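Local coordinates for sister chromatid cohesion protein (Chaetomium thermophilum, PDB 5T8V), which probably acts, as the cohesin loader Scc2 represented here by its C-terminal HEAT-repeat fragment, in loading cohesin onto chromatin, at residues 151-156 / 218-223; 132-137 / 204-209; 126-131 / 196-201. One frame throughout, in Å; residues are numbered along the deposited sequence.

Contact 1 of 3, residues 151-156 / 218-223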
loop_
_atom_site.group_PDB
_atom_site.type_symbol
_atom_site.label_atom_id
_atom_site.label_comp_id
_atom_site.label_asym_id
_atom_site.label_seq_id
_atom_site.Cartn_x
_atom_site.Cartn_y
_atom_site.Cartn_z
ATOM N N ALA A 151 -22.627 -54.293 32.841
ATOM C CA ALA A 151 -22.099 -54.665 31.532
ATOM C C ALA A 151 -21.553 -53.442 30.809
ATOM O O ALA A 151 -20.455 -53.479 30.237
ATOM C CB ALA A 151 -23.183 -55.349 30.698
ATOM N N ILE A 152 -22.307 -52.341 30.828
ATOM C CA ILE A 152 -21.803 -51.089 30.274
ATOM C C ILE A 152 -20.492 -50.712 30.946
ATOM O O ILE A 152 -19.532 -50.307 30.281
ATOM C CB ILE A 152 -22.855 -49.972 30.422
ATOM C CG1 ILE A 152 -24.118 -50.331 29.634
ATOM C CG2 ILE A 152 -22.291 -48.639 29.933
ATOM C CD1 ILE A 152 -25.278 -49.394 29.859
ATOM N N GLU A 153 -20.424 -50.845 32.272
ATOM C CA GLU A 153 -19.198 -50.498 32.984
ATOM C C GLU A 153 -18.019 -51.323 32.476
ATOM O O GLU A 153 -16.931 -50.789 32.224
ATOM C CB GLU A 153 -19.396 -50.701 34.487
ATOM C CG GLU A 153 -18.570 -49.764 35.351
ATOM C CD GLU A 153 -18.988 -48.315 35.192
ATOM O OE1 GLU A 153 -20.144 -48.071 34.783
ATOM O OE2 GLU A 153 -18.161 -47.422 35.470
ATOM N N GLN A 154 -18.220 -52.633 32.316
ATOM C CA GLN A 154 -17.156 -53.502 31.824
ATOM C C GLN A 154 -16.718 -53.091 30.424
ATOM O O GLN A 154 -15.520 -52.961 30.147
ATOM C CB GLN A 154 -17.629 -54.957 31.833
ATOM C CG GLN A 154 -17.916 -55.510 33.219
ATOM C CD GLN A 154 -18.637 -56.846 33.179
ATOM O OE1 GLN A 154 -19.396 -57.130 32.250
ATOM N NE2 GLN A 154 -18.402 -57.674 34.190
ATOM N N ALA A 155 -17.681 -52.889 29.520
ATOM C CA ALA A 155 -17.346 -52.469 28.163
ATOM C C ALA A 155 -16.533 -51.180 28.177
ATOM O O ALA A 155 -15.509 -51.066 27.490
ATOM C CB ALA A 155 -18.625 -52.293 27.345
ATOM N N LEU A 156 -16.974 -50.197 28.962
ATOM C CA LEU A 156 -16.257 -48.930 29.050
ATOM C C LEU A 156 -14.833 -49.135 29.551
ATOM O O LEU A 156 -13.885 -48.537 29.022
ATOM C CB LEU A 156 -17.021 -47.974 29.964
ATOM C CG LEU A 156 -16.358 -46.639 30.293
ATOM C CD1 LEU A 156 -16.021 -45.863 29.027
ATOM C CD2 LEU A 156 -17.275 -45.834 31.201
ATOM N N GLU A 218 -24.305 -39.762 32.996
ATOM C CA GLU A 218 -23.415 -38.721 32.497
ATOM C C GLU A 218 -21.948 -39.058 32.740
ATOM O O GLU A 218 -21.078 -38.535 32.033
ATOM C CB GLU A 218 -23.764 -37.379 33.146
ATOM C CG GLU A 218 -22.805 -36.246 32.811
ATOM C CD GLU A 218 -23.303 -34.896 33.296
ATOM O OE1 GLU A 218 -24.163 -34.293 32.617
ATOM O OE2 GLU A 218 -22.838 -34.440 34.364
ATOM N N THR A 219 -21.655 -39.916 33.720
ATOM C CA THR A 219 -20.275 -40.336 33.943
ATOM C C THR A 219 -19.810 -41.290 32.850
ATOM O O THR A 219 -18.647 -41.243 32.428
ATOM C CB THR A 219 -20.143 -40.986 35.322
ATOM O OG1 THR A 219 -21.117 -42.027 35.462
ATOM C CG2 THR A 219 -20.348 -39.954 36.422
ATOM N N VAL A 220 -20.708 -42.154 32.372
ATOM C CA VAL A 220 -20.377 -43.046 31.263
ATOM C C VAL A 220 -20.060 -42.236 30.013
ATOM O O VAL A 220 -19.022 -42.432 29.370
ATOM C CB VAL A 220 -21.528 -44.038 31.014
ATOM C CG1 VAL A 220 -21.291 -44.846 29.738
ATOM C CG2 VAL A 220 -21.690 -44.970 32.207
ATOM N N THR A 221 -20.953 -41.313 29.646
ATOM C CA THR A 221 -20.737 -40.517 28.442
ATOM C C THR A 221 -19.548 -39.579 28.596
ATOM O O THR A 221 -18.867 -39.282 27.609
ATOM C CB THR A 221 -21.991 -39.717 28.097
ATOM O OG1 THR A 221 -22.306 -38.825 29.173
ATOM C CG2 THR A 221 -23.166 -40.649 27.849
ATOM N N ASN A 222 -19.282 -39.098 29.813
ATOM C CA ASN A 222 -18.084 -38.296 30.033
ATOM C C ASN A 222 -16.828 -39.127 29.800
ATOM O O ASN A 222 -15.880 -38.669 29.148
ATOM C CB ASN A 222 -18.092 -37.715 31.447
ATOM C CG ASN A 222 -18.990 -36.493 31.575
ATOM O OD1 ASN A 222 -19.710 -36.131 30.642
ATOM N ND2 ASN A 222 -18.951 -35.854 32.737
ATOM N N ALA A 223 -16.807 -40.359 30.316
ATOM C CA ALA A 223 -15.660 -41.231 30.093
ATOM C C ALA A 223 -15.488 -41.544 28.613
ATOM O O ALA A 223 -14.361 -41.569 28.102
ATOM C CB ALA A 223 -15.824 -42.518 30.900
#
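Leu-156 and Ala-223 make the nearest apolar approach between residues 151-156 and 218-223. The isobutyl fork of Leu-156 closes on the single methyl of Ala-223, CD2 lying 3.6 Å from Ala-223 CB and Leu-156 CD1 3.8 Å from the same carbon. CG of Leu-156 stands anti to its backbone N (chi1 174°), on a CA-CB bond that already points toward the other helix. A second apolar pair lies beside it: CG2 of Ile-152 reaches CG1 of Val-220 at 3.9 Å, the two side chains crossing at about a right angle. CD2 of Leu-156 also comes within 4.2 Å of Val-220 CA, so Val-220 is met by both residues.

Polar groups contribute little across the contact, and no hydrogen bond joins the two segments. Glu-153 only brings OE1 to 4.3 Å from Val-220 CG2, at the margin of the apolar patch. Within the first turn of helix 218-232, Glu-218 O accepts from both Asn-222 N and Thr-221 OG1, the hydroxyl standing above the carbonyl plane.

The segment axes pass 11.1 Å apart at 16°, a nearly parallel pairing within the mainly helical N-terminal part of this HEAT-repeat fragment. Helix 149-172 also packs against helices 120-136 and 190-213, with Ile-152 touching Leu-210 of the latter.

Contact 2 of 3, residues 132-137 / 204-209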
loop_
_atom_site.group_PDB
_atom_site.type_symbol
_atom_site.label_atom_id
_atom_site.label_comp_id
_atom_site.label_asym_id
_atom_site.label_seq_id
_atom_site.Cartn_x
_atom_site.Cartn_y
_atom_site.Cartn_z
ATOM N N THR A 132 -21.467 -58.012 22.094
ATOM C CA THR A 132 -22.721 -58.759 22.084
ATOM C C THR A 132 -23.680 -58.238 23.149
ATOM O O THR A 132 -24.868 -58.026 22.880
ATOM C CB THR A 132 -22.447 -60.250 22.288
ATOM O OG1 THR A 132 -21.708 -60.755 21.170
ATOM C CG2 THR A 132 -23.750 -61.033 22.419
ATOM N N SER A 133 -23.184 -58.036 24.373
ATOM C CA SER A 133 -24.043 -57.524 25.438
ATOM C C SER A 133 -24.695 -56.209 25.030
ATOM O O SER A 133 -25.919 -56.043 25.140
ATOM C CB SER A 133 -23.232 -57.344 26.721
ATOM O OG SER A 133 -22.750 -58.588 27.196
ATOM N N MET A 134 -23.891 -55.258 24.550
ATOM C CA MET A 134 -24.436 -53.966 24.143
ATOM C C MET A 134 -25.505 -54.139 23.070
ATOM O O MET A 134 -26.620 -53.616 23.195
ATOM C CB MET A 134 -23.312 -53.058 23.642
ATOM C CG MET A 134 -22.211 -52.794 24.663
ATOM S SD MET A 134 -22.819 -52.175 26.244
ATOM C CE MET A 134 -22.601 -53.622 27.279
ATOM N N ARG A 135 -25.186 -54.880 22.005
ATOM C CA ARG A 135 -26.168 -55.079 20.944
ATOM C C ARG A 135 -27.461 -55.668 21.495
ATOM O O ARG A 135 -28.558 -55.268 21.084
ATOM C CB ARG A 135 -25.594 -55.977 19.853
ATOM C CG ARG A 135 -26.612 -56.368 18.801
ATOM C CD ARG A 135 -25.937 -56.733 17.499
ATOM N NE ARG A 135 -25.361 -55.566 16.840
ATOM C CZ ARG A 135 -24.485 -55.627 15.841
ATOM N NH1 ARG A 135 -24.068 -56.802 15.387
ATOM N NH2 ARG A 135 -24.016 -54.513 15.301
ATOM N N ILE A 136 -27.356 -56.617 22.426
ATOM C CA ILE A 136 -28.548 -57.151 23.078
ATOM C C ILE A 136 -29.318 -56.034 23.768
ATOM O O ILE A 136 -30.555 -56.031 23.785
ATOM C CB ILE A 136 -28.163 -58.271 24.064
ATOM C CG1 ILE A 136 -27.723 -59.514 23.286
ATOM C CG2 ILE A 136 -29.333 -58.605 24.997
ATOM C CD1 ILE A 136 -27.094 -60.590 24.144
ATOM N N MET A 137 -28.604 -55.069 24.349
ATOM C CA MET A 137 -29.261 -53.908 24.938
ATOM C C MET A 137 -29.717 -52.890 23.899
ATOM O O MET A 137 -30.301 -51.869 24.276
ATOM C CB MET A 137 -28.332 -53.228 25.946
ATOM C CG MET A 137 -28.319 -53.895 27.308
ATOM S SD MET A 137 -27.337 -52.997 28.521
ATOM C CE MET A 137 -25.685 -53.375 27.949
ATOM N N LEU A 204 -15.994 -49.972 20.141
ATOM C CA LEU A 204 -16.175 -48.530 20.291
ATOM C C LEU A 204 -17.397 -48.047 19.515
ATOM O O LEU A 204 -18.264 -47.349 20.059
ATOM C CB LEU A 204 -14.913 -47.803 19.828
ATOM C CG LEU A 204 -13.657 -48.051 20.668
ATOM C CD1 LEU A 204 -12.411 -47.618 19.919
ATOM C CD2 LEU A 204 -13.750 -47.316 21.991
ATOM N N SER A 205 -17.484 -48.412 18.234
ATOM C CA SER A 205 -18.650 -48.034 17.445
ATOM C C SER A 205 -19.927 -48.578 18.068
ATOM O O SER A 205 -20.974 -47.914 18.045
ATOM C CB SER A 205 -18.498 -48.534 16.008
ATOM O OG SER A 205 -18.708 -49.931 15.931
ATOM N N MET A 206 -19.863 -49.781 18.644
ATOM C CA MET A 206 -21.043 -50.338 19.294
ATOM C C MET A 206 -21.462 -49.506 20.500
ATOM O O MET A 206 -22.654 -49.430 20.810
ATOM C CB MET A 206 -20.789 -51.783 19.719
ATOM C CG MET A 206 -22.027 -52.477 20.276
ATOM S SD MET A 206 -23.388 -52.526 19.090
ATOM C CE MET A 206 -24.738 -51.943 20.108
ATOM N N MET A 207 -20.505 -48.891 21.198
ATOM C CA MET A 207 -20.855 -47.981 22.285
ATOM C C MET A 207 -21.507 -46.716 21.744
ATOM O O MET A 207 -22.515 -46.240 22.294
ATOM C CB MET A 207 -19.612 -47.630 23.102
ATOM C CG MET A 207 -18.925 -48.826 23.734
ATOM S SD MET A 207 -19.957 -49.676 24.942
ATOM C CE MET A 207 -20.016 -48.467 26.261
ATOM N N SER A 208 -20.940 -46.154 20.670
ATOM C CA SER A 208 -21.581 -45.020 20.009
ATOM C C SER A 208 -23.038 -45.323 19.703
ATOM O O SER A 208 -23.917 -44.483 19.926
ATOM C CB SER A 208 -20.838 -44.662 18.722
ATOM O OG SER A 208 -19.584 -44.066 19.004
ATOM N N GLU A 209 -23.315 -46.525 19.194
ATOM C CA GLU A 209 -24.700 -46.920 18.964
ATOM C C GLU A 209 -25.465 -47.035 20.278
ATOM O O GLU A 209 -26.615 -46.592 20.374
ATOM C CB GLU A 209 -24.745 -48.242 18.199
ATOM C CG GLU A 209 -26.145 -48.761 17.923
ATOM C CD GLU A 209 -26.137 -50.070 17.160
ATOM O OE1 GLU A 209 -25.091 -50.404 16.562
ATOM O OE2 GLU A 209 -27.175 -50.767 17.166
#
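Met-134 and Met-206 form the close part of this contact, CB of Met-134 sitting 3.6 Å from CG of Met-206. Beyond that point the Met-206 chain bends at chi2 and chi3, and its CE comes to lie 3.5 Å from the backbone N of Arg-135, against the helix backbone itself. On another flank Met-207 SD meets Met-134 CG at 3.9 Å; the CA-CB bond of Met-207 points away from helix 120-136, and the bend at chi2 (-63°) brings SD back toward Met-134. Nothing but van der Waals packing joins the segments here. Their axes run 9.6 Å apart at 19°, a nearly parallel helix pair, consistent with the mainly helical, HEAT-repeat character of the fragment.

Packing is looser toward Arg-135 and Glu-209. Arg-135 NH2 and Glu-209 OE1 stay 4.4 Å apart, beyond a salt bridge, with the carboxylate oxygen at the guanidinium edge and Met-206 SD approaching obliquely. Each charge has a firmer partner elsewhere: Glu-209 OE2 pairs with Lys-213, and Arg-135 NH1 donates to a bound citrate, probably taken up from the crystallisation liquor. Leu-66 and Ile-70 of helix 56-71 touch the Arg-135 side chain.

Contact 3 of 3, residues 126-131 / 196-201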
loop_
_atom_site.group_PDB
_atom_site.type_symbol
_atom_site.label_atom_id
_atom_site.label_comp_id
_atom_site.label_asym_id
_atom_site.label_seq_id
_atom_site.Cartn_x
_atom_site.Cartn_y
_atom_site.Cartn_z
ATOM N N ALA A 126 -13.453 -61.376 25.317
ATOM C CA ALA A 126 -14.090 -60.398 26.193
ATOM C C ALA A 126 -14.556 -59.175 25.412
ATOM O O ALA A 126 -15.661 -58.671 25.641
ATOM C CB ALA A 126 -13.127 -59.984 27.304
ATOM N N ILE A 127 -13.724 -58.679 24.494
ATOM C CA ILE A 127 -14.101 -57.523 23.679
ATOM C C ILE A 127 -15.423 -57.790 22.969
ATOM O O ILE A 127 -16.405 -57.042 23.113
ATOM C CB ILE A 127 -12.982 -57.191 22.676
ATOM C CG1 ILE A 127 -11.719 -56.752 23.421
ATOM C CG2 ILE A 127 -13.422 -56.097 21.703
ATOM C CD1 ILE A 127 -10.488 -56.633 22.544
ATOM N N ARG A 128 -15.472 -58.876 22.197
ATOM C CA ARG A 128 -16.673 -59.159 21.427
ATOM C C ARG A 128 -17.813 -59.664 22.302
ATOM O O ARG A 128 -18.979 -59.552 21.904
ATOM C CB ARG A 128 -16.343 -60.149 20.312
ATOM C CG ARG A 128 -15.512 -59.501 19.216
ATOM C CD ARG A 128 -15.517 -60.300 17.938
ATOM N NE ARG A 128 -14.988 -59.521 16.818
ATOM C CZ ARG A 128 -15.711 -58.712 16.050
ATOM N NH1 ARG A 128 -17.011 -58.561 16.265
ATOM N NH2 ARG A 128 -15.133 -58.048 15.059
ATOM N N ALA A 129 -17.510 -60.195 23.488
ATOM C CA ALA A 129 -18.562 -60.464 24.460
ATOM C C ALA A 129 -19.258 -59.171 24.868
ATOM O O ALA A 129 -20.493 -59.092 24.888
ATOM C CB ALA A 129 -17.979 -61.171 25.683
ATOM N N ALA A 130 -18.472 -58.140 25.193
ATOM C CA ALA A 130 -19.046 -56.833 25.495
ATOM C C ALA A 130 -19.886 -56.330 24.333
ATOM O O ALA A 130 -21.017 -55.865 24.524
ATOM C CB ALA A 130 -17.937 -55.831 25.819
ATOM N N ARG A 131 -19.349 -56.419 23.112
ATOM C CA ARG A 131 -20.116 -55.983 21.948
ATOM C C ARG A 131 -21.464 -56.693 21.883
ATOM O O ARG A 131 -22.505 -56.062 21.652
ATOM C CB ARG A 131 -19.318 -56.224 20.670
ATOM C CG ARG A 131 -20.020 -55.715 19.423
ATOM C CD ARG A 131 -19.075 -55.599 18.248
ATOM N NE ARG A 131 -19.622 -54.720 17.217
ATOM C CZ ARG A 131 -20.318 -55.123 16.157
ATOM N NH1 ARG A 131 -20.571 -56.410 15.959
ATOM N NH2 ARG A 131 -20.762 -54.228 15.286
ATOM N N LEU A 196 -7.551 -58.132 16.561
ATOM C CA LEU A 196 -7.744 -57.430 17.824
ATOM C C LEU A 196 -8.164 -55.985 17.583
ATOM O O LEU A 196 -9.107 -55.484 18.210
ATOM C CB LEU A 196 -6.456 -57.493 18.645
ATOM C CG LEU A 196 -6.469 -56.804 20.007
ATOM C CD1 LEU A 196 -7.416 -57.513 20.959
ATOM C CD2 LEU A 196 -5.065 -56.767 20.571
ATOM N N MET A 197 -7.471 -55.299 16.671
ATOM C CA MET A 197 -7.837 -53.927 16.334
ATOM C C MET A 197 -9.268 -53.854 15.823
ATOM O O MET A 197 -10.045 -52.988 16.240
ATOM C CB MET A 197 -6.868 -53.370 15.290
ATOM C CG MET A 197 -5.417 -53.338 15.739
ATOM S SD MET A 197 -5.173 -52.376 17.245
ATOM C CE MET A 197 -3.708 -51.448 16.801
ATOM N N THR A 198 -9.636 -54.753 14.908
ATOM C CA THR A 198 -11.008 -54.772 14.411
ATOM C C THR A 198 -11.999 -54.940 15.556
ATOM O O THR A 198 -13.017 -54.242 15.616
ATOM C CB THR A 198 -11.181 -55.887 13.381
ATOM O OG1 THR A 198 -10.313 -55.649 12.267
ATOM C CG2 THR A 198 -12.627 -55.959 12.881
ATOM N N ASP A 199 -11.717 -55.863 16.479
ATOM C CA ASP A 199 -12.587 -56.044 17.635
ATOM C C ASP A 199 -12.746 -54.740 18.407
ATOM O O ASP A 199 -13.861 -54.357 18.784
ATOM C CB ASP A 199 -12.027 -57.141 18.543
ATOM C CG ASP A 199 -11.955 -58.489 17.854
ATOM O OD1 ASP A 199 -12.217 -58.554 16.633
ATOM O OD2 ASP A 199 -11.628 -59.483 18.534
ATOM N N ALA A 200 -11.635 -54.037 18.644
ATOM C CA ALA A 200 -11.700 -52.770 19.369
ATOM C C ALA A 200 -12.571 -51.758 18.632
ATOM O O ALA A 200 -13.457 -51.134 19.229
ATOM C CB ALA A 200 -10.290 -52.219 19.585
ATOM N N GLN A 201 -12.330 -51.574 17.332
ATOM C CA GLN A 201 -13.161 -50.664 16.549
ATOM C C GLN A 201 -14.637 -51.010 16.705
ATOM O O GLN A 201 -15.462 -50.152 17.041
ATOM C CB GLN A 201 -12.766 -50.719 15.072
ATOM C CG GLN A 201 -11.413 -50.115 14.739
ATOM C CD GLN A 201 -11.189 -50.015 13.239
ATOM O OE1 GLN A 201 -12.098 -50.275 12.450
ATOM N NE2 GLN A 201 -9.978 -49.638 12.839
#
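Arg-128 and Asp-199 form a salt bridge between residues 126-131 and 196-201. Both contacts fall on one carboxylate oxygen: NE of Arg-128 is 2.9 Å from Asp-199 OD1, and Arg-128 NH2 is 3.4 Å from that same atom. The Arg-128 chain runs extended from CG to NE, which carries NE across to the acid. Both bonds are weak and bent, the NE one at 143°. Asp-199 OD1 lies at the guanidinium edge, near its plane, yet the carboxylate is turned 80° from that plane, so this is no flat two-oxygen pairing. Thr-198 CG2 also sits at the guanidinium edge, 3.9 Å from NH2 of Arg-128.

Beside the ion pair is an apolar patch carried by Ile-127. Its CG2 lies 3.6 Å from Asp-199 CB, against the aliphatic root of the acid, while Ile-127 CD1 meets CD1 of Leu-196 at 3.6 Å, those two side chains crossing at about a right angle.

Further out, Gln-63 OE1 accepts a hydrogen bond from Arg-131 NH1 and a weak one from Arg-128 NH1, and may help to orient the Arg-128 guanidinium. Thr-198 OG1 bonds to Lys-249. Glu-124 brings a second acid close to Asp-199 OD2; the repulsion expected there may be offset in part by Arg-128.

The segments run 9.3 Å apart at 24°, a roughly parallel helix pairing. Helix 149-172 packs against both, Leu-162 touching Ile-127 and Ile-166 touching Leu-196, and helix 247-267 meets helix 190-213 through Phe-253 on Ala-200.

Contacts 2 and 3 are neighbouring levels of one interface between helices 120-136 and 190-213, their centres about 10 Å apart; Met-206 CG of contact 2 touches Arg-131 O of contact 3 at 3.9 Å. Contact 1 belongs to the next helices along the chain, 149-172 and 218-232, and its centre is about 12 Å from that of contact 2 and 16 Å from that of contact 3. Helix 149-172 ties the three together: Ala-155 CB lies 3.8 Å from Met-207 SD and 3.9 Å from Ala-130 CB. A citrate, probably from the crystallisation liquor, is bonded by Arg-135 in contact 2, and a bound citrate also lies about 5 Å from the Arg-128 side chain.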